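Local coordinates for protein agmatinase (Deinococcus radiodurans, PDB 1WOH) that probably hydrolyses agmatine to putrescine and urea, as a manganese-dependent member of the arginase (ureohydrolase) family, at residues A[126-131]-A[135-140]; A[146-151]-A[165-170]. All blocks are in the same frame, centred on the assembly; numbering follows the deposited sequence.

Contact 1: residues A[126-131]-A[135-140]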
loop_
_atom_site.group_PDB
_atom_site.type_symbol
_atom_site.label_atom_id
_atom_site.label_comp_id
_atom_site.label_asym_id
_atom_site.label_seq_id
_atom_site.Cartn_x
_atom_site.Cartn_y
_atom_site.Cartn_z
ATOM N N PRO A 126 -5.857 14.713 29.781
ATOM C CA PRO A 126 -5.310 16.060 29.973
ATOM C C PRO A 126 -6.154 17.165 29.341
ATOM O O PRO A 126 -6.165 18.298 29.821
ATOM C CB PRO A 126 -3.901 15.959 29.384
ATOM C CG PRO A 126 -4.009 14.847 28.385
ATOM C CD PRO A 126 -4.884 13.841 29.096
ATOM N N LEU A 127 -6.863 16.832 28.265
ATOM C CA LEU A 127 -7.740 17.794 27.603
ATOM C C LEU A 127 -8.848 18.177 28.587
ATOM O O LEU A 127 -9.126 19.359 28.814
ATOM C CB LEU A 127 -8.368 17.156 26.357
ATOM C CG LEU A 127 -7.985 17.581 24.939
ATOM C CD1 LEU A 127 -6.648 18.275 24.903
ATOM C CD2 LEU A 127 -8.004 16.341 24.045
ATOM N N LEU A 128 -9.481 17.167 29.175
ATOM C CA LEU A 128 -10.568 17.409 30.116
ATOM C C LEU A 128 -10.149 18.202 31.347
ATOM O O LEU A 128 -10.956 18.948 31.898
ATOM C CB LEU A 128 -11.219 16.086 30.528
ATOM C CG LEU A 128 -12.187 15.530 29.476
ATOM C CD1 LEU A 128 -12.583 14.093 29.800
ATOM C CD2 LEU A 128 -13.426 16.439 29.429
ATOM N N ARG A 129 -8.893 18.067 31.772
ATOM C CA ARG A 129 -8.447 18.812 32.945
ATOM C C ARG A 129 -8.604 20.315 32.734
ATOM O O ARG A 129 -8.656 21.083 33.697
ATOM C CB ARG A 129 -6.985 18.496 33.280
ATOM C CG ARG A 129 -6.741 17.076 33.761
ATOM C CD ARG A 129 -5.381 16.932 34.458
ATOM N NE ARG A 129 -4.256 17.292 33.600
ATOM C CZ ARG A 129 -2.981 17.068 33.912
ATOM N NH1 ARG A 129 -2.671 16.485 35.066
ATOM N NH2 ARG A 129 -2.015 17.425 33.079
ATOM N N ALA A 130 -8.686 20.736 31.476
ATOM C CA ALA A 130 -8.831 22.152 31.171
ATOM C C ALA A 130 -10.260 22.655 31.361
ATOM O O ALA A 130 -10.530 23.842 31.179
ATOM C CB ALA A 130 -8.372 22.426 29.748
ATOM N N PHE A 131 -11.170 21.756 31.725
ATOM C CA PHE A 131 -12.573 22.115 31.927
ATOM C C PHE A 131 -12.979 21.968 33.394
ATOM O O PHE A 131 -14.132 21.685 33.710
ATOM C CB PHE A 131 -13.475 21.229 31.057
ATOM C CG PHE A 131 -13.253 21.404 29.579
ATOM C CD1 PHE A 131 -12.087 20.939 28.971
ATOM C CD2 PHE A 131 -14.206 22.049 28.795
ATOM C CE1 PHE A 131 -11.874 21.113 27.599
ATOM C CE2 PHE A 131 -14.008 22.230 27.424
ATOM C CZ PHE A 131 -12.841 21.763 26.823
ATOM N N PRO A 135 -19.357 23.624 35.535
ATOM C CA PRO A 135 -20.271 22.976 36.480
ATOM C C PRO A 135 -21.009 21.766 35.917
ATOM O O PRO A 135 -21.523 21.803 34.797
ATOM C CB PRO A 135 -21.219 24.111 36.872
ATOM C CG PRO A 135 -21.268 24.943 35.635
ATOM C CD PRO A 135 -19.816 24.987 35.211
ATOM N N ASP A 136 -21.048 20.696 36.707
ATOM C CA ASP A 136 -21.726 19.461 36.331
ATOM C C ASP A 136 -21.398 19.045 34.908
ATOM O O ASP A 136 -22.289 18.763 34.111
ATOM C CB ASP A 136 -23.238 19.623 36.487
ATOM C CG ASP A 136 -23.650 19.861 37.927
ATOM O OD1 ASP A 136 -23.362 18.994 38.777
ATOM O OD2 ASP A 136 -24.256 20.915 38.211
ATOM N N LEU A 137 -20.110 19.013 34.597
ATOM C CA LEU A 137 -19.660 18.632 33.269
ATOM C C LEU A 137 -20.102 17.213 32.917
ATOM O O LEU A 137 -19.924 16.268 33.700
ATOM C CB LEU A 137 -18.136 18.734 33.186
ATOM C CG LEU A 137 -17.490 18.233 31.889
ATOM C CD1 LEU A 137 -17.945 19.110 30.739
ATOM C CD2 LEU A 137 -15.957 18.256 32.016
ATOM N N HIS A 138 -20.690 17.079 31.728
ATOM C CA HIS A 138 -21.153 15.798 31.215
ATOM C C HIS A 138 -20.333 15.475 29.976
ATOM O O HIS A 138 -19.959 16.373 29.228
ATOM C CB HIS A 138 -22.623 15.863 30.790
ATOM C CG HIS A 138 -23.593 15.844 31.928
ATOM N ND1 HIS A 138 -24.603 14.912 32.026
ATOM C CD2 HIS A 138 -23.720 16.653 33.005
ATOM C CE1 HIS A 138 -25.311 15.147 33.117
ATOM N NE2 HIS A 138 -24.794 16.197 33.729
ATOM N N VAL A 139 -20.034 14.199 29.772
ATOM C CA VAL A 139 -19.304 13.796 28.577
ATOM C C VAL A 139 -20.161 12.831 27.785
ATOM O O VAL A 139 -20.736 11.894 28.346
ATOM C CB VAL A 139 -17.966 13.075 28.894
ATOM C CG1 VAL A 139 -17.374 12.475 27.597
ATOM C CG2 VAL A 139 -16.980 14.052 29.499
ATOM N N VAL A 140 -20.282 13.093 26.485
ATOM C CA VAL A 140 -21.015 12.208 25.587
ATOM C C VAL A 140 -19.881 11.579 24.789
ATOM O O VAL A 140 -19.185 12.252 24.036
ATOM C CB VAL A 140 -21.974 12.977 24.650
ATOM C CG1 VAL A 140 -22.492 12.039 23.564
ATOM C CG2 VAL A 140 -23.156 13.518 25.456
#
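Leu137 turns its CG anti to the backbone N (chi1 174°), and with chi2 near +65° this carries CD2 into the angle between Leu128 and Phe131 on the facing segment. Leu128 answers with its CG beside the backbone N; its chi2 of 168° extends the CD1 branch and leaves CD2 as the side branch that meets the strand. The two leucine methyls, Leu128 CD2 and Leu137 CD2, meet at 4.0 Å. The same Leu137 CD2 also lies 4.0 Å from Phe131 CB, so one methyl serves both partners. Phe131 takes part through its CB; its ring leads away from the strand, meets Tyr225 edge-to-face and makes a cation-pi contact with Arg108. Two residues further along, on the same side of the strand, Val139 offers CG2 to Leu128 CD2 at 4.3 Å. No hydrogen bond crosses between the segments, and the 154 Å² buried is shared among these four buried apolar residues. Leu128 CD2 thus touches Leu137 and Val139, two strand residues with His138 between them. Backbone bonds from Val139 to His175 and Thr177, and from His138 and Val140 to Tyr225, set the strand between 173-181 and 223-229 in the sheet. Helix 124-128, followed by a loop and then strand 137-142, with its side chains laid on one face of a parallel sheet, is characteristic of the three-layer alpha/beta fold of the arginase family.

Contact 2: residues A[146-151]-A[165-170]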
loop_
_atom_site.group_PDB
_atom_site.type_symbol
_atom_site.label_atom_id
_atom_site.label_comp_id
_atom_site.label_asym_id
_atom_site.label_seq_id
_atom_site.Cartn_x
_atom_site.Cartn_y
_atom_site.Cartn_z
ATOM N N LEU A 146 -15.115 1.150 26.548
ATOM C CA LEU A 146 -15.490 2.003 27.672
ATOM C C LEU A 146 -14.388 2.982 28.090
ATOM O O LEU A 146 -14.667 4.135 28.411
ATOM C CB LEU A 146 -15.910 1.148 28.870
ATOM C CG LEU A 146 -16.474 1.920 30.068
ATOM C CD1 LEU A 146 -17.758 2.644 29.673
ATOM C CD2 LEU A 146 -16.740 0.951 31.204
ATOM N N ASP A 147 -13.141 2.516 28.085
ATOM C CA ASP A 147 -11.991 3.345 28.459
ATOM C C ASP A 147 -12.123 4.021 29.833
ATOM O O ASP A 147 -11.831 5.214 30.000
ATOM C CB ASP A 147 -11.720 4.386 27.363
ATOM C CG ASP A 147 -11.302 3.746 26.045
ATOM O OD1 ASP A 147 -10.792 2.605 26.073
ATOM O OD2 ASP A 147 -11.468 4.376 24.978
ATOM N N PHE A 148 -12.549 3.230 30.810
ATOM C CA PHE A 148 -12.718 3.683 32.188
ATOM C C PHE A 148 -11.905 2.753 33.099
ATOM O O PHE A 148 -12.229 2.565 34.273
ATOM C CB PHE A 148 -14.197 3.620 32.588
ATOM C CG PHE A 148 -14.534 4.443 33.802
ATOM C CD1 PHE A 148 -14.404 5.825 33.772
ATOM C CD2 PHE A 148 -14.989 3.835 34.975
ATOM C CE1 PHE A 148 -14.719 6.602 34.889
ATOM C CE2 PHE A 148 -15.305 4.602 36.096
ATOM C CZ PHE A 148 -15.167 5.989 36.048
ATOM N N THR A 149 -10.843 2.176 32.550
ATOM C CA THR A 149 -9.999 1.254 33.307
ATOM C C THR A 149 -9.037 1.982 34.249
ATOM O O THR A 149 -8.530 3.050 33.926
ATOM C CB THR A 149 -9.213 0.349 32.329
ATOM O OG1 THR A 149 -10.127 -0.567 31.712
ATOM C CG2 THR A 149 -8.110 -0.425 33.048
ATOM N N ASP A 150 -8.804 1.411 35.428
ATOM C CA ASP A 150 -7.884 2.022 36.384
ATOM C C ASP A 150 -6.445 1.797 35.905
ATOM O O ASP A 150 -5.749 2.747 35.541
ATOM C CB ASP A 150 -8.086 1.417 37.781
ATOM C CG ASP A 150 -7.163 2.030 38.822
ATOM O OD1 ASP A 150 -6.410 2.967 38.472
ATOM O OD2 ASP A 150 -7.191 1.574 39.990
ATOM N N THR A 151 -6.003 0.540 35.911
ATOM C CA THR A 151 -4.658 0.197 35.452
ATOM C C THR A 151 -4.701 -0.894 34.386
ATOM O O THR A 151 -5.516 -1.819 34.451
ATOM C CB THR A 151 -3.759 -0.302 36.613
ATOM O OG1 THR A 151 -3.501 0.776 37.520
ATOM C CG2 THR A 151 -2.442 -0.819 36.080
ATOM N N ARG A 165 -9.124 8.520 34.758
ATOM C CA ARG A 165 -8.188 9.536 35.232
ATOM C C ARG A 165 -8.901 10.885 35.287
ATOM O O ARG A 165 -8.716 11.661 36.219
ATOM C CB ARG A 165 -6.984 9.643 34.293
ATOM C CG ARG A 165 -6.077 8.415 34.259
ATOM C CD ARG A 165 -5.316 8.257 35.578
ATOM N NE ARG A 165 -6.089 7.548 36.591
ATOM C CZ ARG A 165 -6.322 6.241 36.567
ATOM N NH1 ARG A 165 -5.836 5.499 35.580
ATOM N NH2 ARG A 165 -7.039 5.671 37.526
ATOM N N ALA A 166 -9.723 11.154 34.276
ATOM C CA ALA A 166 -10.460 12.408 34.216
ATOM C C ALA A 166 -11.376 12.583 35.429
ATOM O O ALA A 166 -11.365 13.630 36.086
ATOM C CB ALA A 166 -11.281 12.472 32.916
ATOM N N CYS A 167 -12.170 11.561 35.725
ATOM C CA CYS A 167 -13.096 11.638 36.843
ATOM C C CYS A 167 -12.413 11.828 38.182
ATOM O O CYS A 167 -12.879 12.605 39.013
ATOM C CB CYS A 167 -13.998 10.400 36.873
ATOM S SG CYS A 167 -15.304 10.452 35.611
ATOM N N GLU A 168 -11.303 11.137 38.404
ATOM C CA GLU A 168 -10.622 11.298 39.677
ATOM C C GLU A 168 -9.935 12.658 39.790
ATOM O O GLU A 168 -9.673 13.137 40.891
ATOM C CB GLU A 168 -9.634 10.148 39.920
ATOM C CG GLU A 168 -8.800 9.739 38.739
ATOM C CD GLU A 168 -7.814 8.632 39.085
ATOM O OE1 GLU A 168 -8.253 7.531 39.485
ATOM O OE2 GLU A 168 -6.597 8.870 38.960
ATOM N N ALA A 169 -9.673 13.299 38.656
ATOM C CA ALA A 169 -9.028 14.606 38.672
ATOM C C ALA A 169 -10.033 15.759 38.613
ATOM O O ALA A 169 -9.699 16.897 38.948
ATOM C CB ALA A 169 -8.049 14.718 37.512
ATOM N N LEU A 170 -11.265 15.463 38.207
ATOM C CA LEU A 170 -12.289 16.497 38.071
ATOM C C LEU A 170 -13.589 16.166 38.785
ATOM O O LEU A 170 -14.476 15.524 38.219
ATOM C CB LEU A 170 -12.576 16.733 36.586
ATOM C CG LEU A 170 -11.347 17.140 35.770
ATOM C CD1 LEU A 170 -11.571 16.855 34.288
ATOM C CD2 LEU A 170 -11.059 18.611 36.012
#
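The Arg165 guanidinium carries its partners around its rim: Asp150 O lies near its plane beside NH1, Glu168 lies in plane beside NE and NH2, and Asp150 OD1 is tilted 30° from that plane. The ring of Phe148 receives Cys167 SG at its edge, the sulfur being 4.0 Å from CE1 and 5.3 Å from the ring centroid. Chi2 of -69° and chi3 of 85° bend the Arg165 chain, which sets NE and NH2 beside Glu168 and NH1 and NH2 beside Asp150. Arg165 NH1 gives a hydrogen bond to Asp150 O of 2.8 Å, aimed at a lone pair in the carbonyl plane, while NH2 bridges to Asp150 OD1 at 2.9 Å, approaching from above the carboxylate plane. On the helix side, NE reaches Glu168 OE2 at 2.8 Å and NH2 reaches Glu168 OE1 at 3.0 Å. One guanidinium ties together two carboxylates whose nearest oxygens, Asp150 OD1 and Glu168 OE1, stay 5.0 Å apart, and it probably offsets their repulsion. With Arg165 replaced by an alanine, Asp150 O would lose its guanidinium donor, and Glu168 is likely to be left without its charge mate, free to turn. Lys156 adds a second salt bridge to Asp150 OD1, and its carbonyl accepts from Arg165 NH1. The loop 146-151 is fastened to helix 162-169, with Phe148 packed on Ala193 and Ala194 of helix 188-196 and Cys167 on Leu173 of strand 173-181.

How the contacts relate
Contacts 1 and 2 follow one another along the chain, their centres 12 Å apart, and they meet directly through Leu128: its O lies 3.2 Å from Leu170 CD1, and its CD1 lies 3.7 Å from Ala166 CB. Leu128 of helix 124-128 thus touches strand 137-142 in contact 1 and also Ala166 and Leu170 of the 165-170 segment of contact 2. Between the two contacts the chain passes the manganese ligands Asp143 and His145, although no metal is bound to this chain in the model. The side chain of Val139 is about 7 Å from that of the ligand His121, and the side chain of Phe148 is about 9 Å from that of Asp143, which places both contacts near the metal site, with only 146-151 contributing a ligand, Asp147.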